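Local coordinates for uncharacterized protein (Helicobacter pylori, PDB 4O5J) that is the extracellular adhesion domain of the sialic acid-binding adhesin SabA, an outer membrane protein that probably attaches the bacterium to sialylated host glycans, at residues Q160-T164 with P336-V340; I219-V224 with K321-I326; N171-L176 with P188-V193; S93-F97 with V242-I246; A248-L253 with D303-F308. All blocks are in the same frame, centred on the assembly; numbering follows the deposited sequence.

Overall arrangement
The five contacts tie together one largely helical adhesion domain. Along the chain, contact 3 closes first, within the loop region between helices 146-163 and 193-209. Contacts 4 and 5 share helix 241-268, their centres about 11 Å apart; the first packs it on helix 82-101, the second on helix 281-309. Contacts 1 and 2 bring two parts of the loop between helices 313-320 and 343-396 back to earlier segments, centres about 17 Å apart, and meet through Y323. Contact 1 touches contact 3 through N172 and contact 4 through L95. Contacts 2 and 3 are the most distant pair, about 30 Å between centres. Helix 82-101, touched in all five, links the loop closures to the helical bundle.

Contact 1 (Q160-T164 with P336-V340); sequences QAAQT and PYRQV
Y337 and Q163 meet through the hydroxyl of one and the amide oxygen of the other, where the loop before helix 343-396, in an inverse gamma turn centred on Y337, packs on the last turn of helix 146-163. Y337 OH donates to Q163 OE1 at 2.6 Å. The tyrosine oxygen lies in the carbonyl plane on a lone pair, with a C=O...O angle of 119°, and the amide and ring planes are nearly coplanar, with OE1 at the edge of the ring. Q163 reaches this place with a straight chain, CG trans to its own N (chi1 174°) and CD continuing the line. One turn earlier, Q160 bends at chi2 and brings NE2 to 3.1 Å from Y337 CD1, its amide turned 54° from the ring plane; NE2 has a weak hydrogen bond to a glycerol, probably from the crystallisation liquor. Beside the hydroxyl, the aliphatic CG of Q339 approaches Q163 OE1 at 4.1 Å, and T164 OG1 lies 4.2 Å from the same carbon.

In the second shell, Q163 NE2 donates to T92 OG1 and Q88 OE1 of helix 82-101, which would hold the amide with OE1 toward the tyrosine. L95 of that helix packs against both Q163 and Y337. On the loop side, the chain folds back over the Y337 ring, placing Q339 N 4.3 Å above the plane, over the ring centre.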
# COMPACT_ATOMS: atom_id res chain seq x y z
N GLN A 160 3.10 -5.30 18.13
CA GLN A 160 3.80 -4.17 18.75
C GLN A 160 5.32 -4.44 18.91
O GLN A 160 6.16 -3.58 18.59
CB GLN A 160 3.15 -3.85 20.10
CG GLN A 160 3.91 -2.81 20.94
CD GLN A 160 3.87 -1.47 20.30
OE1 GLN A 160 4.86 -1.00 19.71
NE2 GLN A 160 2.75 -0.87 20.34
N ALA A 161 5.68 -5.63 19.42
CA ALA A 161 7.11 -5.95 19.56
C ALA A 161 7.83 -6.00 18.20
O ALA A 161 9.00 -5.61 18.09
CB ALA A 161 7.32 -7.28 20.33
N ALA A 162 7.14 -6.51 17.16
CA ALA A 162 7.74 -6.59 15.83
C ALA A 162 8.11 -5.19 15.33
O ALA A 162 9.13 -4.98 14.69
CB ALA A 162 6.80 -7.26 14.85
N GLN A 163 7.24 -4.22 15.63
CA GLN A 163 7.46 -2.87 15.11
C GLN A 163 8.52 -2.08 15.88
O GLN A 163 9.36 -1.40 15.29
CB GLN A 163 6.12 -2.07 15.12
CG GLN A 163 6.35 -0.62 14.72
CD GLN A 163 5.06 0.16 14.71
OE1 GLN A 163 4.31 0.17 15.69
NE2 GLN A 163 4.79 0.82 13.59
N THR A 164 8.47 -2.17 17.19
CA THR A 164 9.27 -1.30 18.04
C THR A 164 10.02 -2.12 19.08
O THR A 164 9.44 -2.97 19.77
CB THR A 164 8.35 -0.29 18.76
OG1 THR A 164 7.68 0.50 17.76
CG2 THR A 164 9.13 0.66 19.67
N PRO A 336 0.53 4.80 26.26
CA PRO A 336 -0.44 4.55 25.17
C PRO A 336 0.32 4.34 23.86
O PRO A 336 1.53 4.60 23.83
CB PRO A 336 -1.25 5.86 25.10
CG PRO A 336 -0.29 6.92 25.63
CD PRO A 336 0.50 6.21 26.72
N TYR A 337 -0.36 3.87 22.80
CA TYR A 337 0.30 3.72 21.50
C TYR A 337 0.56 5.07 20.76
O TYR A 337 -0.28 5.50 19.97
CB TYR A 337 -0.44 2.69 20.62
CG TYR A 337 0.22 2.45 19.33
CD1 TYR A 337 1.45 1.76 19.30
CD2 TYR A 337 -0.37 2.90 18.10
CE1 TYR A 337 2.08 1.54 18.08
CE2 TYR A 337 0.27 2.66 16.85
CZ TYR A 337 1.50 1.98 16.86
OH TYR A 337 2.22 1.67 15.67
N ARG A 338 1.72 5.70 21.04
CA ARG A 338 2.06 7.05 20.54
C ARG A 338 2.52 7.08 19.08
O ARG A 338 2.45 8.15 18.44
CB ARG A 338 3.08 7.74 21.44
CG ARG A 338 2.43 8.21 22.75
CD ARG A 338 3.32 9.08 23.62
NE ARG A 338 3.72 10.30 22.92
CZ ARG A 338 3.04 11.45 22.91
NH1 ARG A 338 1.87 11.56 23.55
NH2 ARG A 338 3.54 12.50 22.24
N GLN A 339 2.96 5.92 18.55
CA GLN A 339 3.47 5.80 17.18
C GLN A 339 2.47 6.40 16.18
O GLN A 339 2.87 6.91 15.12
CB GLN A 339 3.79 4.30 16.82
CG GLN A 339 5.07 3.82 17.42
CD GLN A 339 6.18 4.62 16.82
OE1 GLN A 339 6.31 4.67 15.60
NE2 GLN A 339 6.95 5.31 17.65
N VAL A 340 1.19 6.36 16.53
CA VAL A 340 0.11 6.81 15.68
C VAL A 340 0.28 8.33 15.34
O VAL A 340 -0.40 8.87 14.45
CB VAL A 340 -1.27 6.43 16.32
CG1 VAL A 340 -1.89 7.60 17.07
CG2 VAL A 340 -2.21 5.88 15.28

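Contact 2 (I219-V224 with K321-I326); sequences IVISGV and KAYLKI
I221 lies across L324 at about a right angle, its CG2 branch 3.9 Å from L324 CB, in a loop-to-loop closure that joins the segment between strands 214-215 and 234-235 to the 3-10 turn following helix 313-320. The isoleucine has CG1 anti to the carbonyl carbon (chi1 -59°) and CG2 anti to N, which sends CG2 to L324 and K321, whereas CG1 comes within 3.9 Å of K325 CA and carries CD1 on to the carbonyl oxygen of K321. Y318 of helix 313-320 also packs against I221.

I219 and K325 likewise cross almost perpendicularly, I219 CG1 meeting the methylene CE of the lysine at 4.2 Å. The K325 chain is extended throughout, and the backbone oxygens of S99, L100, A102 and Y105, at the C-terminal end of helix 82-101 and just beyond, surround NZ and share its three N-H groups. Such a cluster of carbonyls would be expected to stabilise the charged ammonium.

V220 and I326 are set at a slant, with CG1 against CG1, beside the one direct backbone bond. Here I326 N donates to V220 O, N-H...O angle 167°, and the same oxygen receives a CA-H...O contact from K325. Two waters extend the pairing on either side of this bond: one bridges V220 N and I326 O, while the other accepts from S222 N at 2.9 Å and donates to L324 O at 2.8 Å.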
# COMPACT_ATOMS: atom_id res chain seq x y z
N ILE A 219 -15.34 5.26 23.40
CA ILE A 219 -14.10 5.93 23.14
C ILE A 219 -14.17 7.41 23.53
O ILE A 219 -14.98 8.16 22.96
CB ILE A 219 -13.73 5.84 21.67
CG1 ILE A 219 -13.46 4.38 21.29
CG2 ILE A 219 -12.49 6.70 21.41
CD1 ILE A 219 -13.50 4.09 19.77
N VAL A 220 -13.32 7.84 24.46
CA VAL A 220 -13.26 9.21 24.90
C VAL A 220 -11.93 9.81 24.50
O VAL A 220 -10.88 9.43 25.02
CB VAL A 220 -13.40 9.34 26.42
CG1 VAL A 220 -13.46 10.85 26.84
CG2 VAL A 220 -14.69 8.59 26.90
N ILE A 221 -11.98 10.78 23.60
CA ILE A 221 -10.80 11.53 23.23
C ILE A 221 -11.14 13.01 23.28
O ILE A 221 -11.99 13.46 22.51
CB ILE A 221 -10.35 11.19 21.82
CG1 ILE A 221 -10.03 9.66 21.71
CG2 ILE A 221 -9.14 12.05 21.39
CD1 ILE A 221 -9.74 9.20 20.28
N SER A 222 -10.49 13.76 24.18
CA SER A 222 -10.78 15.18 24.34
C SER A 222 -10.58 15.94 23.05
O SER A 222 -9.59 15.77 22.38
CB SER A 222 -9.86 15.79 25.38
OG SER A 222 -10.32 15.33 26.63
N GLY A 223 -11.55 16.76 22.71
CA GLY A 223 -11.46 17.60 21.52
C GLY A 223 -11.89 16.81 20.30
O GLY A 223 -11.85 17.30 19.20
N VAL A 224 -12.28 15.57 20.48
CA VAL A 224 -12.72 14.78 19.38
C VAL A 224 -14.07 14.11 19.67
O VAL A 224 -15.03 14.31 18.92
CB VAL A 224 -11.68 13.70 19.05
CG1 VAL A 224 -12.25 12.69 18.06
CG2 VAL A 224 -10.38 14.36 18.54
N LYS A 321 -5.65 10.09 16.48
CA LYS A 321 -5.61 10.60 17.86
C LYS A 321 -5.77 9.47 18.88
O LYS A 321 -6.00 9.71 20.07
CB LYS A 321 -6.65 11.68 18.06
CG LYS A 321 -6.49 12.89 17.19
CD LYS A 321 -5.39 13.74 17.65
CE LYS A 321 -5.40 15.03 16.87
NZ LYS A 321 -4.39 15.82 17.59
N ALA A 322 -5.70 8.22 18.40
CA ALA A 322 -6.02 7.05 19.23
C ALA A 322 -5.16 7.04 20.50
O ALA A 322 -5.59 6.52 21.52
CB ALA A 322 -5.83 5.74 18.43
N TYR A 323 -3.97 7.66 20.44
CA TYR A 323 -3.06 7.62 21.55
C TYR A 323 -3.53 8.52 22.67
O TYR A 323 -2.99 8.44 23.77
CB TYR A 323 -1.64 8.02 21.13
CG TYR A 323 -1.52 9.50 20.81
CD1 TYR A 323 -1.05 10.42 21.75
CD2 TYR A 323 -1.89 10.00 19.55
CE1 TYR A 323 -0.94 11.77 21.43
CE2 TYR A 323 -1.77 11.36 19.23
CZ TYR A 323 -1.30 12.22 20.17
OH TYR A 323 -1.20 13.56 19.86
N LEU A 324 -4.52 9.37 22.41
CA LEU A 324 -5.07 10.27 23.42
C LEU A 324 -6.30 9.65 24.11
O LEU A 324 -6.90 10.26 24.98
CB LEU A 324 -5.48 11.63 22.80
CG LEU A 324 -4.25 12.41 22.36
CD1 LEU A 324 -4.65 13.56 21.46
CD2 LEU A 324 -3.44 12.89 23.57
N LYS A 325 -6.67 8.45 23.71
CA LYS A 325 -7.81 7.79 24.31
C LYS A 325 -7.64 7.65 25.81
O LYS A 325 -6.58 7.24 26.27
CB LYS A 325 -8.03 6.45 23.66
CG LYS A 325 -9.27 5.71 24.06
CD LYS A 325 -9.34 4.43 23.21
CE LYS A 325 -10.29 3.44 23.87
NZ LYS A 325 -10.21 2.11 23.24
N ILE A 326 -8.64 8.05 26.60
CA ILE A 326 -8.54 7.89 28.05
C ILE A 326 -9.65 7.03 28.56
O ILE A 326 -10.75 7.08 28.04
CB ILE A 326 -8.52 9.20 28.79
CG1 ILE A 326 -9.77 10.00 28.50
CG2 ILE A 326 -7.18 9.99 28.46
CD1 ILE A 326 -9.58 11.54 28.47
O HOH W 1 -12.06 5.66 25.96
O HOH W 2 -8.05 12.82 25.40

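Contact 3 (N171-L176 with P188-V193); sequences NNLCAL and PPNSTV
N172 and S191 begin a short backbone pairing between two parts of one irregular loop, a single beta bridge centred on L173 and S191. Two bonds form it: S191 N donates to N172 O and C174 N donates to S191 O, at 3.1 and 2.9 Å, each with the donor almost in line with the C=O bond. The CA of L173 adds a CA-H...O contact to S191 O.

Side-chain amides supply the second set of bonds. N172 OD1 accepts from N190 N at 2.7 Å, the donor standing 50° out of the carbonyl plane, while N172 ND2 donates a hydrogen bond to N190 OD1. The two amide planes stand 77° apart. N190 CG sits between its own N and carbonyl carbon (chi1 65°), which swings OD1 back to N172. N172 ND2 also donates to A161 O, tying the pair to helix 146-163. N171 OD1 accepts from L173 N, forming an Asx turn, and N171 ND2 donates to L173 O.

Sulfur and apolar contacts come third. C174 SG, in the disulfide with C179, lies 3.3 Å from both P189 O and S191 O and 4.0 Å from P189 CB. The L176 and V193 side chains cross at about a right angle, CD1 against CG2. V193 begins helix 193-209, where T192 is the N-cap and its OG1 accepts from N195 N. A water links the two segments beyond the bridge, donating to A175 O at 2.8 Å and accepting from V193 N at 2.9 Å.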
# COMPACT_ATOMS: atom_id res chain seq x y z
N ASN A 171 13.05 1.44 16.04
CA ASN A 171 12.48 0.61 15.02
C ASN A 171 12.98 -0.84 15.11
O ASN A 171 14.15 -1.06 15.18
CB ASN A 171 12.82 1.16 13.63
CG ASN A 171 12.45 0.19 12.53
OD1 ASN A 171 11.28 -0.16 12.33
ND2 ASN A 171 13.44 -0.26 11.84
N ASN A 172 12.06 -1.80 15.08
CA ASN A 172 12.44 -3.21 15.12
C ASN A 172 12.21 -3.93 13.79
O ASN A 172 12.49 -5.13 13.69
CB ASN A 172 11.74 -3.96 16.26
CG ASN A 172 12.42 -5.28 16.58
OD1 ASN A 172 13.63 -5.37 16.53
ND2 ASN A 172 11.65 -6.32 16.89
N LEU A 173 11.72 -3.20 12.78
CA LEU A 173 11.51 -3.79 11.45
C LEU A 173 12.73 -3.71 10.54
O LEU A 173 13.30 -2.64 10.39
CB LEU A 173 10.33 -3.15 10.74
CG LEU A 173 8.98 -3.36 11.40
CD1 LEU A 173 7.98 -2.48 10.70
CD2 LEU A 173 8.55 -4.81 11.31
N CYS A 174 13.11 -4.82 9.89
CA CYS A 174 14.28 -4.87 8.97
C CYS A 174 13.89 -4.42 7.59
O CYS A 174 12.72 -4.56 7.23
CB CYS A 174 14.81 -6.33 8.85
SG CYS A 174 15.11 -6.94 10.49
N ALA A 175 14.88 -3.96 6.80
CA ALA A 175 14.67 -3.72 5.39
C ALA A 175 14.12 -4.98 4.72
O ALA A 175 14.18 -6.06 5.29
CB ALA A 175 15.97 -3.26 4.72
N LEU A 176 13.61 -4.86 3.49
CA LEU A 176 13.03 -5.99 2.81
C LEU A 176 14.09 -7.07 2.56
O LEU A 176 13.75 -8.21 2.36
CB LEU A 176 12.42 -5.56 1.49
CG LEU A 176 10.89 -5.23 1.51
CD1 LEU A 176 10.53 -4.28 2.63
CD2 LEU A 176 10.40 -4.67 0.16
N PRO A 188 20.26 -4.98 17.01
CA PRO A 188 19.63 -4.52 15.71
C PRO A 188 18.15 -4.88 15.59
O PRO A 188 17.67 -5.63 16.42
CB PRO A 188 20.48 -5.25 14.62
CG PRO A 188 20.93 -6.51 15.29
CD PRO A 188 21.09 -6.18 16.79
N PRO A 189 17.42 -4.34 14.59
CA PRO A 189 15.99 -4.74 14.39
C PRO A 189 15.86 -6.26 14.13
O PRO A 189 16.67 -6.80 13.39
CB PRO A 189 15.57 -3.93 13.14
CG PRO A 189 16.83 -3.45 12.53
CD PRO A 189 17.80 -3.26 13.67
N ASN A 190 14.90 -6.96 14.72
CA ASN A 190 14.93 -8.41 14.56
C ASN A 190 13.62 -8.99 14.03
O ASN A 190 13.38 -10.16 14.16
CB ASN A 190 15.46 -9.07 15.87
CG ASN A 190 14.54 -8.86 17.01
OD1 ASN A 190 13.35 -8.63 16.84
ND2 ASN A 190 15.09 -8.92 18.21
N SER A 191 12.77 -8.17 13.41
CA SER A 191 11.55 -8.69 12.78
C SER A 191 11.51 -8.37 11.30
O SER A 191 11.85 -7.27 10.92
CB SER A 191 10.31 -8.15 13.48
OG SER A 191 9.13 -8.42 12.73
N THR A 192 11.15 -9.35 10.48
CA THR A 192 11.00 -9.09 9.06
C THR A 192 9.65 -8.35 8.86
O THR A 192 8.75 -8.43 9.75
CB THR A 192 10.96 -10.36 8.24
OG1 THR A 192 9.81 -11.13 8.62
CG2 THR A 192 12.27 -11.23 8.43
N VAL A 193 9.51 -7.66 7.72
CA VAL A 193 8.22 -7.03 7.43
C VAL A 193 7.19 -8.12 7.17
O VAL A 193 6.02 -7.93 7.47
CB VAL A 193 8.24 -6.06 6.24
CG1 VAL A 193 9.21 -4.92 6.46
CG2 VAL A 193 8.67 -6.79 5.09
O HOH W 3 12.02 -7.64 6.26

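Contact 4 (S93-F97 with V242-I246); sequences SVLGF and VFNNI
F97 and F243 both carry CG trans to the backbone N (chi1 179° in each), and this shared setting brings the two rings together between their helices. Their planes are inclined at 52° and their centroids are 5.2 Å apart. F243 CD1 lies over one face of the F97 ring in this oblique pair, 3.5 Å from F97 CE2. V242 CG1 approaches the same ring at F97 CE1, 4.3 Å away.

The segments belong to helices 82-101 and 241-268, which pack as a roughly antiparallel pair within the helical core of the adhesion domain, their local axes 10.6 Å apart at a crossing angle of -152°. One turn along from F243, I246 points into the interface and spreads its branches. CG2 meets V94 CG2 at 3.7 Å, the two side chains lying at a slant to one another, while CD1 runs to the backbone oxygen of S93 at 3.6 Å and also nears F97 CB.

S93 OG meets I246 CG2 by van der Waals contact at 3.8 Å, while its hydrogen bonds go back into its own helix, to V90 O and, weakly, to A89 O, which satisfies this buried hydroxyl. Beyond the pair, M204 of helix 193-209 touches both F243 and I246, and L319 of helix 313-320 packs on V242 and I246.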
# COMPACT_ATOMS: atom_id res chain seq x y z
N SER A 93 -1.17 1.74 11.56
CA SER A 93 -2.60 1.95 11.52
C SER A 93 -3.35 0.72 12.13
O SER A 93 -4.40 0.86 12.77
CB SER A 93 -3.05 2.37 10.12
OG SER A 93 -2.99 1.29 9.28
N VAL A 94 -2.81 -0.48 11.92
CA VAL A 94 -3.37 -1.66 12.56
C VAL A 94 -3.29 -1.54 14.09
O VAL A 94 -4.28 -1.80 14.82
CB VAL A 94 -2.64 -2.96 12.10
CG1 VAL A 94 -3.08 -4.14 12.98
CG2 VAL A 94 -2.91 -3.26 10.63
N LEU A 95 -2.14 -1.14 14.61
CA LEU A 95 -2.00 -0.99 16.08
C LEU A 95 -2.82 0.22 16.54
O LEU A 95 -3.31 0.27 17.65
CB LEU A 95 -0.52 -0.82 16.46
CG LEU A 95 0.29 -2.11 16.33
CD1 LEU A 95 1.80 -1.85 16.46
CD2 LEU A 95 -0.21 -3.12 17.37
N GLY A 96 -2.99 1.21 15.68
CA GLY A 96 -3.85 2.36 15.99
C GLY A 96 -5.28 1.91 16.09
O GLY A 96 -5.98 2.29 17.03
N PHE A 97 -5.74 1.10 15.15
CA PHE A 97 -7.09 0.60 15.26
C PHE A 97 -7.28 -0.24 16.52
O PHE A 97 -8.28 -0.13 17.25
CB PHE A 97 -7.51 -0.18 14.02
CG PHE A 97 -8.89 -0.71 14.14
CD1 PHE A 97 -9.98 0.09 13.86
CD2 PHE A 97 -9.13 -2.00 14.61
CE1 PHE A 97 -11.28 -0.38 14.01
CE2 PHE A 97 -10.41 -2.48 14.78
CZ PHE A 97 -11.50 -1.68 14.46
N VAL A 242 -12.88 2.41 8.20
CA VAL A 242 -11.53 2.51 8.74
C VAL A 242 -11.00 1.10 8.96
O VAL A 242 -9.86 0.80 8.60
CB VAL A 242 -11.45 3.33 10.03
CG1 VAL A 242 -12.24 2.69 11.16
CG2 VAL A 242 -9.98 3.53 10.43
N PHE A 243 -11.84 0.21 9.49
CA PHE A 243 -11.46 -1.17 9.68
C PHE A 243 -11.27 -1.90 8.35
O PHE A 243 -10.20 -2.51 8.11
CB PHE A 243 -12.45 -1.91 10.53
CG PHE A 243 -12.08 -3.39 10.73
CD1 PHE A 243 -11.12 -3.77 11.66
CD2 PHE A 243 -12.66 -4.39 9.92
CE1 PHE A 243 -10.78 -5.13 11.80
CE2 PHE A 243 -12.34 -5.69 10.06
CZ PHE A 243 -11.40 -6.07 11.01
N ASN A 244 -12.28 -1.88 7.49
CA ASN A 244 -12.21 -2.59 6.24
C ASN A 244 -11.03 -2.13 5.38
O ASN A 244 -10.32 -2.97 4.82
CB ASN A 244 -13.50 -2.42 5.47
CG ASN A 244 -14.69 -3.01 6.21
OD1 ASN A 244 -14.52 -3.94 7.02
ND2 ASN A 244 -15.86 -2.47 6.00
N ASN A 245 -10.84 -0.82 5.25
CA ASN A 245 -9.80 -0.32 4.40
C ASN A 245 -8.40 -0.76 4.93
O ASN A 245 -7.55 -1.17 4.17
CB ASN A 245 -9.86 1.19 4.30
CG ASN A 245 -10.92 1.65 3.30
OD1 ASN A 245 -11.77 0.87 2.87
ND2 ASN A 245 -10.85 2.93 2.93
N ILE A 246 -8.16 -0.63 6.23
CA ILE A 246 -6.90 -1.02 6.81
C ILE A 246 -6.70 -2.53 6.59
O ILE A 246 -5.63 -2.94 6.18
CB ILE A 246 -6.83 -0.72 8.33
CG1 ILE A 246 -6.79 0.78 8.57
CG2 ILE A 246 -5.59 -1.39 8.93
CD1 ILE A 246 -6.76 1.20 10.07

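Contact 5 (A248-L253 with D303-F308); sequences AMIPIL and DIFNLF
M249 spans the gap to L307 and F308 with a side chain extended beyond CG. From CB, the torsion chi1 of -66° sets CG trans to the carbonyl carbon, and CG passes L307 CD1 at 3.7 Å, the two side chains running past each other in opposite directions. The next atom, SD, lies over a face of the F308 ring, 4.0 Å from its centroid, a Met-aromatic contact; on another side it nears I304 CG2. The terminal CE then settles over the same face, almost exactly above the ring centre, 3.4 Å from the F308 centroid and only 6° off the normal, as a CH-pi contact. It also touches L307 CB, the methyl lying between the ring face and the leucine.

Around this methionine, I252 CD1 and L307 CD1 meet tip to tip at 3.6 Å, while I252 CG2 slides past the I304 side chain. L253 CD1 meets I304 CD1 crosswise at 3.5 Å. V90 of helix 82-101 lies against M249 and L253, and V347 of helix 343-396 against F308.

P251 has no N-H to give to the preceding turn, and helix 241-268 is kinked there. With local axes 9.9 Å apart and directions 173° from one another, helices 241-268 and 281-309 form an antiparallel helical hairpin, the kind of pairing on which tetratricopeptide-like helical folds are built.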
# COMPACT_ATOMS: atom_id res chain seq x y z
N ALA A 248 -7.81 -4.33 4.18
CA ALA A 248 -7.53 -4.63 2.76
C ALA A 248 -6.08 -4.29 2.38
O ALA A 248 -5.53 -4.86 1.43
CB ALA A 248 -8.53 -3.87 1.85
N MET A 249 -5.46 -3.36 3.11
CA MET A 249 -4.09 -2.94 2.77
C MET A 249 -3.09 -4.10 2.99
O MET A 249 -2.06 -4.18 2.27
CB MET A 249 -3.65 -1.82 3.68
CG MET A 249 -4.45 -0.56 3.49
SD MET A 249 -4.00 0.60 4.81
CE MET A 249 -5.20 1.97 4.56
N ILE A 250 -3.39 -4.99 3.91
CA ILE A 250 -2.34 -6.01 4.30
C ILE A 250 -1.98 -6.97 3.15
O ILE A 250 -0.81 -7.03 2.73
CB ILE A 250 -2.72 -6.73 5.59
CG1 ILE A 250 -2.88 -5.69 6.69
CG2 ILE A 250 -1.67 -7.82 5.98
CD1 ILE A 250 -3.76 -6.11 7.82
N PRO A 251 -2.96 -7.68 2.57
CA PRO A 251 -2.64 -8.58 1.46
C PRO A 251 -2.04 -7.82 0.29
O PRO A 251 -1.15 -8.35 -0.37
CB PRO A 251 -3.99 -9.17 1.04
CG PRO A 251 -4.88 -8.97 2.20
CD PRO A 251 -4.40 -7.72 2.88
N ILE A 252 -2.50 -6.59 0.06
CA ILE A 252 -1.94 -5.79 -1.03
C ILE A 252 -0.46 -5.52 -0.76
O ILE A 252 0.39 -5.66 -1.65
CB ILE A 252 -2.67 -4.43 -1.20
CG1 ILE A 252 -4.07 -4.67 -1.74
CG2 ILE A 252 -1.91 -3.52 -2.13
CD1 ILE A 252 -4.94 -3.37 -1.76
N LEU A 253 -0.14 -5.13 0.47
CA LEU A 253 1.23 -4.86 0.85
C LEU A 253 2.08 -6.18 0.80
O LEU A 253 3.20 -6.18 0.30
CB LEU A 253 1.24 -4.24 2.22
CG LEU A 253 2.42 -3.40 2.56
CD1 LEU A 253 2.88 -2.55 1.43
CD2 LEU A 253 1.97 -2.53 3.69
N ASP A 303 -2.38 2.03 -4.38
CA ASP A 303 -3.59 1.41 -3.85
C ASP A 303 -3.68 1.64 -2.36
O ASP A 303 -4.76 1.97 -1.83
CB ASP A 303 -3.59 -0.09 -4.12
CG ASP A 303 -3.73 -0.45 -5.62
OD1 ASP A 303 -4.32 0.38 -6.35
OD2 ASP A 303 -3.29 -1.57 -6.07
N ILE A 304 -2.56 1.50 -1.66
CA ILE A 304 -2.59 1.70 -0.20
C ILE A 304 -2.91 3.16 0.17
O ILE A 304 -3.67 3.42 1.07
CB ILE A 304 -1.27 1.22 0.45
CG1 ILE A 304 -1.24 -0.32 0.46
CG2 ILE A 304 -1.14 1.77 1.88
CD1 ILE A 304 0.11 -0.78 0.15
N PHE A 305 -2.29 4.11 -0.53
CA PHE A 305 -2.59 5.50 -0.30
C PHE A 305 -4.10 5.75 -0.50
O PHE A 305 -4.76 6.37 0.36
CB PHE A 305 -1.76 6.45 -1.16
CG PHE A 305 -2.25 7.89 -1.03
CD1 PHE A 305 -2.02 8.61 0.14
CD2 PHE A 305 -3.03 8.46 -2.00
CE1 PHE A 305 -2.50 9.91 0.31
CE2 PHE A 305 -3.51 9.78 -1.85
CZ PHE A 305 -3.25 10.51 -0.70
N ASN A 306 -4.66 5.24 -1.59
CA ASN A 306 -6.09 5.40 -1.88
C ASN A 306 -6.94 4.82 -0.79
O ASN A 306 -8.01 5.38 -0.46
CB ASN A 306 -6.44 4.80 -3.25
CG ASN A 306 -5.91 5.67 -4.41
OD1 ASN A 306 -5.51 6.82 -4.19
ND2 ASN A 306 -5.92 5.12 -5.65
N LEU A 307 -6.51 3.68 -0.20
CA LEU A 307 -7.29 3.06 0.87
C LEU A 307 -7.27 3.96 2.12
O LEU A 307 -8.26 4.03 2.84
CB LEU A 307 -6.75 1.65 1.22
CG LEU A 307 -7.18 0.57 0.18
CD1 LEU A 307 -6.32 -0.70 0.27
CD2 LEU A 307 -8.66 0.29 0.35
N PHE A 308 -6.17 4.65 2.38
CA PHE A 308 -6.11 5.57 3.51
C PHE A 308 -6.99 6.80 3.20
O PHE A 308 -7.69 7.30 4.06
CB PHE A 308 -4.71 6.09 3.73
CG PHE A 308 -3.86 5.22 4.63
CD1 PHE A 308 -4.15 5.15 6.00
CD2 PHE A 308 -2.81 4.48 4.12
CE1 PHE A 308 -3.42 4.34 6.85
CE2 PHE A 308 -2.04 3.70 4.98
CZ PHE A 308 -2.35 3.62 6.35